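Local coordinates for protein bacterioferritin (Mycobacterium tuberculosis, PDB 3UOI) that probably stores iron, oxidising Fe(2+) with dioxygen at a ferroxidase centre and laying down the ferric mineral inside a hollow shell of 24 haem-binding subunits, at residues Tyr27-Lys32 with Leu79-Thr84; Asp35-Thr40 with Gln83-Gln88; Ala91-Glu96 with Tyr135-Leu140; Asp98-Leu103 with Asp128-Ile133. One frame throughout, in Å; residues are numbered along the deposited sequence.

Contact 1: residues Tyr27-Lys32 with Leu79-Thr84. With HEM (protoporphyrin IX containing Fe), chain B.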
# COMPACT_ATOMS: atom_id res chain seq x y z
N TYR A 27 29.67 -35.63 14.67
CA TYR A 27 28.39 -35.33 14.08
C TYR A 27 28.53 -34.64 12.74
O TYR A 27 27.86 -34.95 11.82
CB TYR A 27 27.46 -34.53 15.02
CG TYR A 27 27.02 -35.21 16.34
CD1 TYR A 27 27.23 -36.54 16.57
CD2 TYR A 27 26.41 -34.51 17.33
CE1 TYR A 27 26.86 -37.14 17.76
CE2 TYR A 27 26.03 -35.12 18.53
CZ TYR A 27 26.27 -36.44 18.75
OH TYR A 27 25.91 -37.08 19.94
N PHE A 28 29.45 -33.72 12.67
CA PHE A 28 29.61 -33.00 11.42
C PHE A 28 30.05 -33.88 10.29
O PHE A 28 29.40 -33.92 9.30
CB PHE A 28 30.60 -31.84 11.53
CG PHE A 28 30.53 -30.86 10.38
CD1 PHE A 28 29.60 -29.82 10.38
CD2 PHE A 28 31.38 -30.95 9.31
CE1 PHE A 28 29.55 -28.91 9.34
CE2 PHE A 28 31.31 -30.02 8.27
CZ PHE A 28 30.40 -29.02 8.31
N LEU A 29 31.13 -34.61 10.51
CA LEU A 29 31.71 -35.47 9.49
C LEU A 29 30.70 -36.50 9.07
O LEU A 29 30.59 -36.78 7.95
CB LEU A 29 33.00 -36.10 9.91
CG LEU A 29 33.64 -36.97 8.86
CD1 LEU A 29 34.30 -36.22 7.80
CD2 LEU A 29 34.61 -37.84 9.51
N HIS A 30 29.93 -37.00 10.00
CA HIS A 30 28.86 -37.91 9.69
C HIS A 30 27.81 -37.28 8.76
O HIS A 30 27.37 -37.92 7.84
CB HIS A 30 28.18 -38.44 10.95
CG HIS A 30 28.85 -39.64 11.54
ND1 HIS A 30 28.36 -40.28 12.65
CD2 HIS A 30 29.96 -40.29 11.18
CE1 HIS A 30 29.16 -41.27 12.95
NE2 HIS A 30 30.14 -41.30 12.08
N SER A 31 27.47 -36.03 9.01
CA SER A 31 26.56 -35.30 8.14
C SER A 31 27.08 -35.09 6.71
O SER A 31 26.35 -35.23 5.77
CB SER A 31 26.05 -34.02 8.79
OG SER A 31 26.76 -32.94 8.41
N LYS A 32 28.35 -34.75 6.57
CA LYS A 32 28.97 -34.65 5.28
C LYS A 32 29.02 -36.00 4.56
O LYS A 32 28.86 -36.06 3.38
CB LYS A 32 30.37 -34.11 5.38
CG LYS A 32 30.49 -32.80 6.00
CD LYS A 32 29.72 -31.73 5.34
CE LYS A 32 30.20 -31.37 3.99
NZ LYS A 32 29.22 -30.72 3.23
N LEU A 79 36.80 -40.45 18.25
CA LEU A 79 35.73 -40.57 17.28
C LEU A 79 35.38 -42.02 16.88
O LEU A 79 36.23 -42.85 16.74
CB LEU A 79 36.14 -39.80 16.04
CG LEU A 79 35.93 -38.31 15.71
CD1 LEU A 79 35.73 -37.36 16.85
CD2 LEU A 79 37.04 -37.84 14.84
N ARG A 80 34.10 -42.29 16.70
CA ARG A 80 33.65 -43.54 16.14
C ARG A 80 32.97 -43.19 14.84
O ARG A 80 31.90 -42.72 14.85
CB ARG A 80 32.64 -44.21 17.04
CG ARG A 80 33.19 -44.87 18.24
CD ARG A 80 32.17 -44.97 19.31
NE ARG A 80 32.25 -43.88 20.27
CZ ARG A 80 32.17 -44.05 21.58
NH1 ARG A 80 32.00 -45.26 22.07
NH2 ARG A 80 32.27 -43.02 22.39
N ILE A 81 33.63 -43.43 13.73
CA ILE A 81 33.08 -43.02 12.48
C ILE A 81 32.45 -44.14 11.67
O ILE A 81 33.11 -45.04 11.25
CB ILE A 81 34.14 -42.39 11.68
CG1 ILE A 81 34.66 -41.13 12.38
CG2 ILE A 81 33.66 -42.22 10.30
CD1 ILE A 81 33.82 -39.94 12.34
N GLY A 82 31.15 -44.07 11.50
CA GLY A 82 30.37 -45.08 10.84
C GLY A 82 30.48 -45.18 9.34
O GLY A 82 30.47 -44.23 8.64
N GLN A 83 30.62 -46.40 8.89
CA GLN A 83 30.78 -46.65 7.49
C GLN A 83 29.45 -47.09 6.85
O GLN A 83 29.39 -47.43 5.71
CB GLN A 83 31.97 -47.58 7.24
CG GLN A 83 33.36 -46.89 7.12
CD GLN A 83 33.46 -45.68 6.13
OE1 GLN A 83 32.73 -45.59 5.17
NE2 GLN A 83 34.38 -44.77 6.39
N THR A 84 28.42 -47.08 7.67
CA THR A 84 27.05 -47.27 7.28
C THR A 84 26.14 -46.38 8.09
O THR A 84 26.58 -45.81 9.03
CB THR A 84 26.57 -48.74 7.30
OG1 THR A 84 26.66 -49.28 8.61
CG2 THR A 84 27.32 -49.56 6.39
CHA HEM B . 28.53 -22.45 12.93
CHB HEM B . 31.31 -25.78 10.86
CHC HEM B . 33.73 -26.24 15.01
CHD HEM B . 31.11 -22.73 17.06
C1A HEM B . 29.15 -23.17 11.94
C2A HEM B . 29.02 -23.05 10.51
C3A HEM B . 29.79 -24.01 9.96
C4A HEM B . 30.43 -24.73 11.00
CMA HEM B . 30.04 -24.31 8.47
CAA HEM B . 28.10 -21.98 9.84
CBA HEM B . 28.65 -20.60 10.23
CGA HEM B . 28.77 -19.58 9.10
O1A HEM B . 29.59 -18.60 9.17
O2A HEM B . 28.00 -19.73 8.10
C1B HEM B . 32.18 -26.24 11.82
C2B HEM B . 33.07 -27.40 11.70
C3B HEM B . 33.76 -27.52 12.83
C4B HEM B . 33.30 -26.45 13.72
CMB HEM B . 33.25 -28.32 10.46
CAB HEM B . 34.81 -28.64 13.05
CBB HEM B . 35.25 -28.94 14.27
C1C HEM B . 33.27 -25.34 15.96
C2C HEM B . 33.69 -25.27 17.36
C3C HEM B . 32.97 -24.27 17.90
C4C HEM B . 32.03 -23.74 16.91
CMC HEM B . 34.78 -26.16 18.03
CAC HEM B . 33.03 -23.75 19.34
CBC HEM B . 31.95 -23.08 19.74
C1D HEM B . 30.13 -22.40 16.16
C2D HEM B . 29.01 -21.54 16.46
C3D HEM B . 28.24 -21.48 15.16
C4D HEM B . 28.95 -22.28 14.24
CMD HEM B . 28.71 -20.78 17.79
CAD HEM B . 26.98 -20.70 14.83
CBD HEM B . 25.84 -21.51 15.42
CGD HEM B . 24.58 -20.83 14.96
O1D HEM B . 24.55 -20.32 13.80
O2D HEM B . 23.63 -20.80 15.77
NA HEM B . 30.00 -24.22 12.17
NB HEM B . 32.32 -25.70 13.08
NC HEM B . 32.28 -24.40 15.77
ND HEM B . 30.06 -22.89 14.87
FE HEM B . 31.12 -24.27 14.04

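Contact 2: residues Asp35-Thr40 with Gln83-Gln88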
# COMPACT_ATOMS: atom_id res chain seq x y z
N ASP A 35 25.59 -36.75 3.39
CA ASP A 35 25.34 -35.97 2.21
C ASP A 35 26.04 -36.53 0.98
O ASP A 35 25.45 -36.57 -0.04
CB ASP A 35 25.75 -34.54 2.42
CG ASP A 35 24.80 -33.59 1.81
OD1 ASP A 35 23.97 -34.02 1.03
OD2 ASP A 35 24.91 -32.41 2.09
N ASN A 36 27.28 -36.96 1.13
CA ASN A 36 28.08 -37.57 0.07
C ASN A 36 27.55 -38.90 -0.43
O ASN A 36 27.66 -39.18 -1.58
CB ASN A 36 29.56 -37.65 0.41
CG ASN A 36 30.38 -38.37 -0.67
OD1 ASN A 36 30.28 -38.11 -1.83
ND2 ASN A 36 31.19 -39.28 -0.24
N TRP A 37 26.98 -39.69 0.46
CA TRP A 37 26.36 -40.95 0.12
C TRP A 37 25.03 -40.70 -0.64
O TRP A 37 24.45 -41.60 -1.19
CB TRP A 37 26.12 -41.82 1.38
CG TRP A 37 27.32 -42.41 1.97
CD1 TRP A 37 28.47 -42.63 1.35
CD2 TRP A 37 27.49 -42.90 3.30
NE1 TRP A 37 29.35 -43.22 2.16
CE2 TRP A 37 28.79 -43.39 3.39
CE3 TRP A 37 26.68 -42.96 4.43
CZ2 TRP A 37 29.30 -43.94 4.55
CZ3 TRP A 37 27.19 -43.51 5.58
CH2 TRP A 37 28.49 -43.98 5.64
N GLY A 38 24.60 -39.45 -0.63
CA GLY A 38 23.33 -39.03 -1.16
C GLY A 38 22.09 -39.02 -0.26
O GLY A 38 21.03 -38.76 -0.71
N PHE A 39 22.25 -39.30 1.02
CA PHE A 39 21.18 -39.26 1.99
C PHE A 39 21.03 -37.81 2.47
O PHE A 39 21.25 -37.52 3.61
CB PHE A 39 21.44 -40.23 3.14
CG PHE A 39 21.64 -41.66 2.71
CD1 PHE A 39 20.58 -42.40 2.23
CD2 PHE A 39 22.87 -42.25 2.74
CE1 PHE A 39 20.73 -43.71 1.81
CE2 PHE A 39 23.03 -43.54 2.32
CZ PHE A 39 21.95 -44.27 1.85
N THR A 40 20.69 -36.91 1.57
CA THR A 40 20.68 -35.50 1.93
C THR A 40 19.71 -35.13 3.01
O THR A 40 20.04 -34.37 3.84
CB THR A 40 20.46 -34.56 0.76
OG1 THR A 40 19.26 -34.89 0.09
CG2 THR A 40 21.60 -34.60 -0.17
N GLN A 83 30.62 -46.40 8.89
CA GLN A 83 30.78 -46.65 7.49
C GLN A 83 29.45 -47.09 6.85
O GLN A 83 29.39 -47.43 5.71
CB GLN A 83 31.97 -47.58 7.24
CG GLN A 83 33.36 -46.89 7.12
CD GLN A 83 33.46 -45.68 6.13
OE1 GLN A 83 32.73 -45.59 5.17
NE2 GLN A 83 34.38 -44.77 6.39
N THR A 84 28.42 -47.08 7.67
CA THR A 84 27.05 -47.27 7.28
C THR A 84 26.14 -46.38 8.09
O THR A 84 26.58 -45.81 9.03
CB THR A 84 26.57 -48.74 7.30
OG1 THR A 84 26.66 -49.28 8.61
CG2 THR A 84 27.32 -49.56 6.39
N LEU A 85 24.90 -46.20 7.68
CA LEU A 85 24.00 -45.35 8.42
C LEU A 85 23.80 -45.96 9.79
O LEU A 85 23.91 -45.26 10.77
CB LEU A 85 22.65 -45.16 7.72
CG LEU A 85 22.48 -44.26 6.50
CD1 LEU A 85 21.05 -43.84 6.29
CD2 LEU A 85 23.38 -43.08 6.53
N ARG A 86 23.59 -47.27 9.83
CA ARG A 86 23.38 -47.99 11.08
C ARG A 86 24.57 -47.88 12.01
O ARG A 86 24.38 -47.56 13.11
CB ARG A 86 23.04 -49.45 10.81
CG ARG A 86 22.94 -50.31 12.05
CD ARG A 86 22.68 -51.71 11.73
NE ARG A 86 21.34 -51.94 11.30
CZ ARG A 86 20.29 -52.12 12.10
NH1 ARG A 86 20.39 -52.08 13.39
NH2 ARG A 86 19.13 -52.32 11.57
N GLU A 87 25.78 -48.07 11.55
CA GLU A 87 26.92 -47.86 12.43
C GLU A 87 26.98 -46.40 12.89
O GLU A 87 27.39 -46.16 13.95
CB GLU A 87 28.26 -48.22 11.81
CG GLU A 87 28.40 -49.53 11.22
CD GLU A 87 29.74 -49.73 10.56
OE1 GLU A 87 30.60 -48.89 10.69
OE2 GLU A 87 29.92 -50.75 9.91
N GLN A 88 26.63 -45.46 12.02
CA GLN A 88 26.68 -44.02 12.34
C GLN A 88 25.76 -43.59 13.48
O GLN A 88 26.18 -42.97 14.40
CB GLN A 88 26.46 -43.17 11.10
CG GLN A 88 27.69 -42.98 10.34
CD GLN A 88 27.53 -42.29 9.02
OE1 GLN A 88 26.46 -41.89 8.64
NE2 GLN A 88 28.60 -42.10 8.35

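Contact 3: residues Ala91-Glu96 with Tyr135-Leu140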
# COMPACT_ATOMS: atom_id res chain seq x y z
N ALA A 91 27.30 -45.13 16.68
CA ALA A 91 28.41 -44.34 17.09
C ALA A 91 27.96 -43.07 17.80
O ALA A 91 28.53 -42.65 18.74
CB ALA A 91 29.25 -44.03 15.89
N ASP A 92 26.93 -42.45 17.28
CA ASP A 92 26.40 -41.25 17.86
C ASP A 92 25.73 -41.55 19.19
O ASP A 92 25.82 -40.80 20.10
CB ASP A 92 25.52 -40.52 16.87
CG ASP A 92 26.31 -39.96 15.67
OD1 ASP A 92 25.65 -39.52 14.78
OD2 ASP A 92 27.52 -39.99 15.60
N LEU A 93 25.08 -42.69 19.27
CA LEU A 93 24.42 -43.12 20.47
C LEU A 93 25.41 -43.30 21.56
O LEU A 93 25.14 -42.98 22.65
CB LEU A 93 23.68 -44.42 20.25
CG LEU A 93 22.20 -44.30 19.91
CD1 LEU A 93 21.64 -45.62 19.56
CD2 LEU A 93 21.48 -43.73 21.03
N ALA A 94 26.55 -43.84 21.25
CA ALA A 94 27.54 -44.12 22.26
C ALA A 94 28.12 -42.92 22.97
O ALA A 94 28.28 -42.97 24.11
CB ALA A 94 28.64 -45.05 21.72
N ILE A 95 28.43 -41.87 22.25
CA ILE A 95 28.86 -40.62 22.84
C ILE A 95 27.80 -39.88 23.70
O ILE A 95 28.07 -39.37 24.74
CB ILE A 95 29.48 -39.69 21.76
CG1 ILE A 95 30.03 -38.44 22.39
CG2 ILE A 95 28.50 -39.35 20.72
CD1 ILE A 95 31.26 -38.00 21.80
N GLU A 96 26.57 -39.86 23.26
CA GLU A 96 25.51 -39.32 24.07
C GLU A 96 25.34 -40.14 25.38
O GLU A 96 25.12 -39.57 26.41
CB GLU A 96 24.21 -39.28 23.28
CG GLU A 96 24.27 -38.62 21.93
CD GLU A 96 23.40 -39.36 20.97
OE1 GLU A 96 22.55 -40.15 21.45
OE2 GLU A 96 23.50 -39.19 19.76
N TYR A 135 15.79 -39.93 19.62
CA TYR A 135 15.77 -39.83 18.18
C TYR A 135 16.61 -40.88 17.49
O TYR A 135 16.20 -41.42 16.54
CB TYR A 135 16.27 -38.48 17.71
CG TYR A 135 16.70 -38.45 16.27
CD1 TYR A 135 15.80 -38.24 15.26
CD2 TYR A 135 18.00 -38.66 15.94
CE1 TYR A 135 16.20 -38.23 13.98
CE2 TYR A 135 18.40 -38.66 14.68
CZ TYR A 135 17.51 -38.45 13.68
OH TYR A 135 17.98 -38.46 12.42
N LEU A 136 17.79 -41.14 17.99
CA LEU A 136 18.70 -42.13 17.41
C LEU A 136 18.29 -43.64 17.49
O LEU A 136 18.46 -44.38 16.54
CB LEU A 136 20.11 -41.91 17.92
CG LEU A 136 20.84 -40.63 17.51
CD1 LEU A 136 22.03 -40.36 18.35
CD2 LEU A 136 21.25 -40.69 16.12
N GLU A 137 17.79 -44.05 18.65
CA GLU A 137 17.24 -45.34 18.93
C GLU A 137 15.99 -45.59 18.11
O GLU A 137 15.86 -46.61 17.56
CB GLU A 137 17.01 -45.54 20.43
CG GLU A 137 18.26 -45.35 21.27
CD GLU A 137 18.12 -45.62 22.73
OE1 GLU A 137 17.06 -45.45 23.28
OE2 GLU A 137 19.11 -45.95 23.33
N THR A 138 15.11 -44.61 17.98
CA THR A 138 13.97 -44.69 17.09
C THR A 138 14.41 -44.91 15.63
O THR A 138 13.78 -45.62 14.94
CB THR A 138 13.07 -43.47 17.17
OG1 THR A 138 12.39 -43.46 18.40
CG2 THR A 138 12.06 -43.48 16.06
N GLN A 139 15.49 -44.31 15.18
CA GLN A 139 15.96 -44.59 13.84
C GLN A 139 16.39 -46.06 13.70
O GLN A 139 16.08 -46.72 12.77
CB GLN A 139 17.08 -43.63 13.37
CG GLN A 139 16.81 -42.15 13.48
CD GLN A 139 15.42 -41.75 13.11
OE1 GLN A 139 15.10 -41.69 11.96
NE2 GLN A 139 14.61 -41.49 14.07
N LEU A 140 17.10 -46.58 14.66
CA LEU A 140 17.45 -47.97 14.57
C LEU A 140 16.21 -48.86 14.61
O LEU A 140 16.16 -49.82 13.91
CB LEU A 140 18.53 -48.35 15.53
CG LEU A 140 19.82 -47.61 15.25
CD1 LEU A 140 20.57 -47.39 16.49
CD2 LEU A 140 20.60 -48.40 14.36

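Contact 4: residues Asp98-Leu103 with Asp128-Ile133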
# COMPACT_ATOMS: atom_id res chain seq x y z
N ASP A 98 27.70 -41.78 26.86
CA ASP A 98 28.84 -41.39 27.63
C ASP A 98 28.53 -40.09 28.33
O ASP A 98 28.84 -39.97 29.44
CB ASP A 98 30.09 -41.23 26.80
CG ASP A 98 30.82 -42.49 26.62
OD1 ASP A 98 30.26 -43.50 26.92
OD2 ASP A 98 31.94 -42.48 26.13
N VAL A 99 27.88 -39.15 27.69
CA VAL A 99 27.51 -37.91 28.37
C VAL A 99 26.56 -38.14 29.56
O VAL A 99 26.73 -37.58 30.59
CB VAL A 99 26.92 -36.86 27.40
CG1 VAL A 99 26.19 -35.80 28.16
CG2 VAL A 99 27.98 -36.25 26.64
N LEU A 100 25.57 -38.98 29.37
CA LEU A 100 24.66 -39.22 30.43
C LEU A 100 25.40 -39.85 31.60
O LEU A 100 25.26 -39.43 32.69
CB LEU A 100 23.51 -40.06 29.96
CG LEU A 100 22.56 -39.46 28.95
CD1 LEU A 100 21.49 -40.46 28.68
CD2 LEU A 100 21.97 -38.21 29.44
N ASN A 101 26.28 -40.78 31.33
CA ASN A 101 27.03 -41.42 32.36
C ASN A 101 27.87 -40.41 33.16
O ASN A 101 27.94 -40.51 34.33
CB ASN A 101 27.88 -42.52 31.77
CG ASN A 101 27.06 -43.72 31.24
OD1 ASN A 101 27.63 -44.63 30.69
ND2 ASN A 101 25.76 -43.72 31.40
N ARG A 102 28.52 -39.48 32.51
CA ARG A 102 29.23 -38.42 33.18
C ARG A 102 28.39 -37.33 33.88
O ARG A 102 28.70 -36.93 34.93
CB ARG A 102 30.31 -37.79 32.27
CG ARG A 102 30.82 -36.47 32.74
CD ARG A 102 31.82 -35.82 31.81
NE ARG A 102 31.28 -35.62 30.50
CZ ARG A 102 31.38 -36.47 29.50
NH1 ARG A 102 32.04 -37.59 29.64
NH2 ARG A 102 30.84 -36.21 28.37
N LEU A 103 27.36 -36.83 33.23
CA LEU A 103 26.45 -35.83 33.75
C LEU A 103 25.50 -36.21 34.91
O LEU A 103 25.14 -35.37 35.68
CB LEU A 103 25.71 -35.14 32.63
CG LEU A 103 26.67 -34.47 31.66
CD1 LEU A 103 25.97 -33.53 30.83
CD2 LEU A 103 27.78 -33.84 32.37
N ASP A 128 18.73 -32.34 26.40
CA ASP A 128 18.95 -32.34 24.99
C ASP A 128 19.50 -33.68 24.52
O ASP A 128 19.03 -34.21 23.56
CB ASP A 128 19.89 -31.21 24.59
CG ASP A 128 19.36 -29.80 24.91
OD1 ASP A 128 20.14 -28.85 24.91
OD2 ASP A 128 18.20 -29.65 25.20
N GLU A 129 20.48 -34.22 25.23
CA GLU A 129 21.07 -35.49 24.88
C GLU A 129 20.03 -36.59 24.95
O GLU A 129 20.07 -37.48 24.19
CB GLU A 129 22.29 -35.83 25.73
CG GLU A 129 23.35 -34.80 25.81
CD GLU A 129 24.05 -34.59 24.49
OE1 GLU A 129 25.21 -34.96 24.39
OE2 GLU A 129 23.42 -34.07 23.58
N GLU A 130 19.12 -36.52 25.90
CA GLU A 130 18.09 -37.53 26.00
C GLU A 130 17.21 -37.52 24.74
O GLU A 130 16.92 -38.55 24.15
CB GLU A 130 17.27 -37.36 27.27
CG GLU A 130 18.04 -37.43 28.57
CD GLU A 130 17.17 -37.34 29.81
OE1 GLU A 130 16.22 -36.63 29.81
OE2 GLU A 130 17.43 -37.97 30.77
N GLU A 131 16.87 -36.32 24.31
CA GLU A 131 16.11 -36.17 23.08
C GLU A 131 16.88 -36.78 21.93
O GLU A 131 16.35 -37.54 21.18
CB GLU A 131 15.78 -34.70 22.80
CG GLU A 131 14.80 -34.14 23.77
CD GLU A 131 13.95 -32.99 23.24
OE1 GLU A 131 14.02 -32.63 22.07
OE2 GLU A 131 13.18 -32.45 24.04
N HIS A 132 18.16 -36.51 21.86
CA HIS A 132 18.93 -37.08 20.80
C HIS A 132 18.97 -38.60 20.80
O HIS A 132 18.84 -39.20 19.78
CB HIS A 132 20.34 -36.60 20.91
CG HIS A 132 21.10 -36.68 19.63
ND1 HIS A 132 22.38 -36.22 19.51
CD2 HIS A 132 20.76 -37.18 18.43
CE1 HIS A 132 22.80 -36.43 18.28
NE2 HIS A 132 21.84 -37.01 17.61
N ILE A 133 19.16 -39.20 21.97
CA ILE A 133 19.24 -40.62 22.09
C ILE A 133 17.95 -41.22 21.67
O ILE A 133 17.96 -42.19 20.97
CB ILE A 133 19.58 -41.05 23.51
CG1 ILE A 133 21.04 -40.76 23.84
CG2 ILE A 133 19.25 -42.51 23.72
CD1 ILE A 133 21.26 -40.44 25.19

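Contact 1: residues Tyr27-Lys32 with Leu79-Thr84
Gly82 N donates its backbone hydrogen to His30 NE2 across 3.0 Å, with an N-H...N angle of 160°. The bond ties helix 7-36 of the ferritin-like four-helix bundle to the long crossover connection between helices 40-66 and 85-112. NE2 offers its lone pair to this N-H, consistent with a ring that carries no proton on that nitrogen; Gly82 N stands 30° out of the imidazole plane. The other ring nitrogen, ND1, forms a weak hydrogen bond with Asp92 OD2 of helix 85-112, so one imidazole links helix, loop and helix. Histidine suits the place because its two nitrogens can serve partners on different elements. The CA of Ile81 lies at the ring edge, 3.4 Å from His30 NE2. Gly82 brings its N-H up to the ring with no side chain of its own beside the bond.

Next to this polar link, Leu29 and Ile81 cross at about a right angle. CG anti to the backbone N (chi1 -179°) sets the Leu29 fork beside the carbonyl carbon; from there CD2 lies 3.6 Å from Ile81 CD1. Leu29 also packs on Pro71 of a neighbouring subunit. A different side of the same helix serves the haem pocket at the dimer interface. There the haem methyl CMB sits over the centre of one face of the Phe28 ring, 3.4 Å from Phe28 CE2.

Contact 2: residues Asp35-Thr40 with Gln83-Gln88
A helix end meets a helix start here: the Schellman motif that closes helix 7-36 packs on the capped first turn of helix 85-112. Trp37 contributes the largest share. Its indole and the amide of Gln88 reach toward each other tip to tip with their planes only 14° apart, and Trp37 CH2 lies 3.3 Å from Gln88 NE2. The amide is held from elsewhere, since Gln88 NE2 is hydrogen-bonded to Gly82 O and Gln88 OE1 to Gln34 NE2; glutamine fits because one extended chain can give and accept at its tip.

The same CH2 corner rests against the backbone of the loop, with Trp37 CH2 3.5 Å from Gln83 C. Farther round the indole, Leu85 CD2 comes in plane to the edge, 3.9 Å from Trp37 CE3. This methyl touches both aromatic rings, for Leu85 CD2 is also 3.9 Å from Phe39 CD2. Leu85 CD1 stands over the Phe39 ring centre, 4.2 Å from the centroid and 7° off the normal, a CH-pi contact.

Gly38, with positive phi, makes the turn between those rings; at its backbone angles a CB would be jammed against the carbonyl O of Trp37, so glycine suits the place. Trp37 also makes a cation-pi contact with Lys145 of a neighbouring subunit. On the facing segment Thr84 is the N-cap, its OG1 accepting from Glu87 N over 3.3 Å, while Glu87 OE1 accepts from Gln83 N, 3.1 Å away and above the carboxylate plane. A Schellman C-terminus packed on a threonine-capped N-terminus thus joins two helices of the ferritin-like bundle.

Contact 3: residues Ala91-Glu96 with Tyr135-Leu140
Leu93 points its branches into the face of helix 135-140, with Leu93 CG 3.7 Å from Leu136 CB as the two side chains slide past each other in opposite directions. Its CD1 meets Leu140 CD1 tip to tip, also at 3.7 Å, while Leu93 CD2 touches the aliphatic part of Glu137, 3.6 Å from Glu137 CG. Leucine suits this site because its fork can address three residues of the facing helix, two adjacent and one a turn farther on.

The acids around this apolar patch take their polar partners from elsewhere. Glu137 crosses Leu93 at about a right angle, and chi2 of -176° extends its chain to CD; OE2 then bonds with Tyr97 OH, and OE1 accepts from Met3 N of a neighbouring subunit. Asp92 OD2 accepts from Gln26 NE2 of helix 7-36. Glu96, a predicted iron ligand, stands beside the leucines, although the modelled positions of its carboxylate and of Leu136 CD1 against each other are doubtful.

The axes of segments 91-96 and 135-140 approach to 10.0 Å at 150°, the nearly antiparallel packing of a ferritin-like four-helix bundle beside its predicted diiron site.

Contact 4: residues Asp98-Leu103 with Asp128-Ile133
Glu129 has CG anti to its carbonyl carbon (chi1 -52°) and a chain bent at chi2 (-67°), a folded shape that brings its carboxylate against Val99 of the facing helix. Val99 and Glu129 cross at about a right angle, with Glu129 OE1 3.8 Å from Val99 CG2 and Glu129 CG 3.8 Å from Val99 CG1. Both valine methyls therefore take part, and they offer this acid a hydrocarbon wall without a hydrogen bond. Valine, short and branched at CB, gives the acid an apolar neighbour with no polar side-chain group to compete for it.

Beyond this pair, Leu100 reaches across to meet Ile133 tip to tip. Leu100 CD1 comes to 3.5 Å from Ile133 CD1, tighter than usual for two methyl carbons, and Ile133 CD1 is 4.1 Å from Leu100 CG. The second leucine branch lies across the aliphatic part of Glu130, with Leu100 CD2 4.1 Å from Glu130 CG.

The two segments belong to helices 85-112 and 116-146, consecutive antiparallel members of the ferritin-like bundle, and the axes of 98-103 and 128-133 approach to 10.4 Å at 149°. Glu129 is a predicted ligand of both irons of the ferroxidase centre and His132 of one of them, so this layer probably borders the diiron site. The ring of His132 meets that of Tyr27 from helix 7-36.

Glu130 serves both the bundle and the shell: its CG packs within the subunit, whereas its OE1 forms a salt bridge with Arg63 NH1 and a hydrogen bond with Thr117 OG1, both of one neighbouring subunit.

Contacts 1 and 2 share Gln83 and Thr84 and lie with centres about 8 Å apart, so the crossover loop runs directly from one into the other. Contacts 3 and 4 both join helix 85-112 to helix 116-146, their centres about 10 Å apart, and Leu93 CD2 lies 3.7 Å from Ile133 CG2 between them. The predicted ferroxidase centre draws on these two, through Glu96 in contact 3 and Glu129 and His132 in contact 4. Contact 1 reaches it through Tyr27, whose CE2 is 3.5 Å from His132 CE1, while Phe28 of contact 1 faces the haem. Contact 2 is farthest from contact 4, with centres about 23 Å apart.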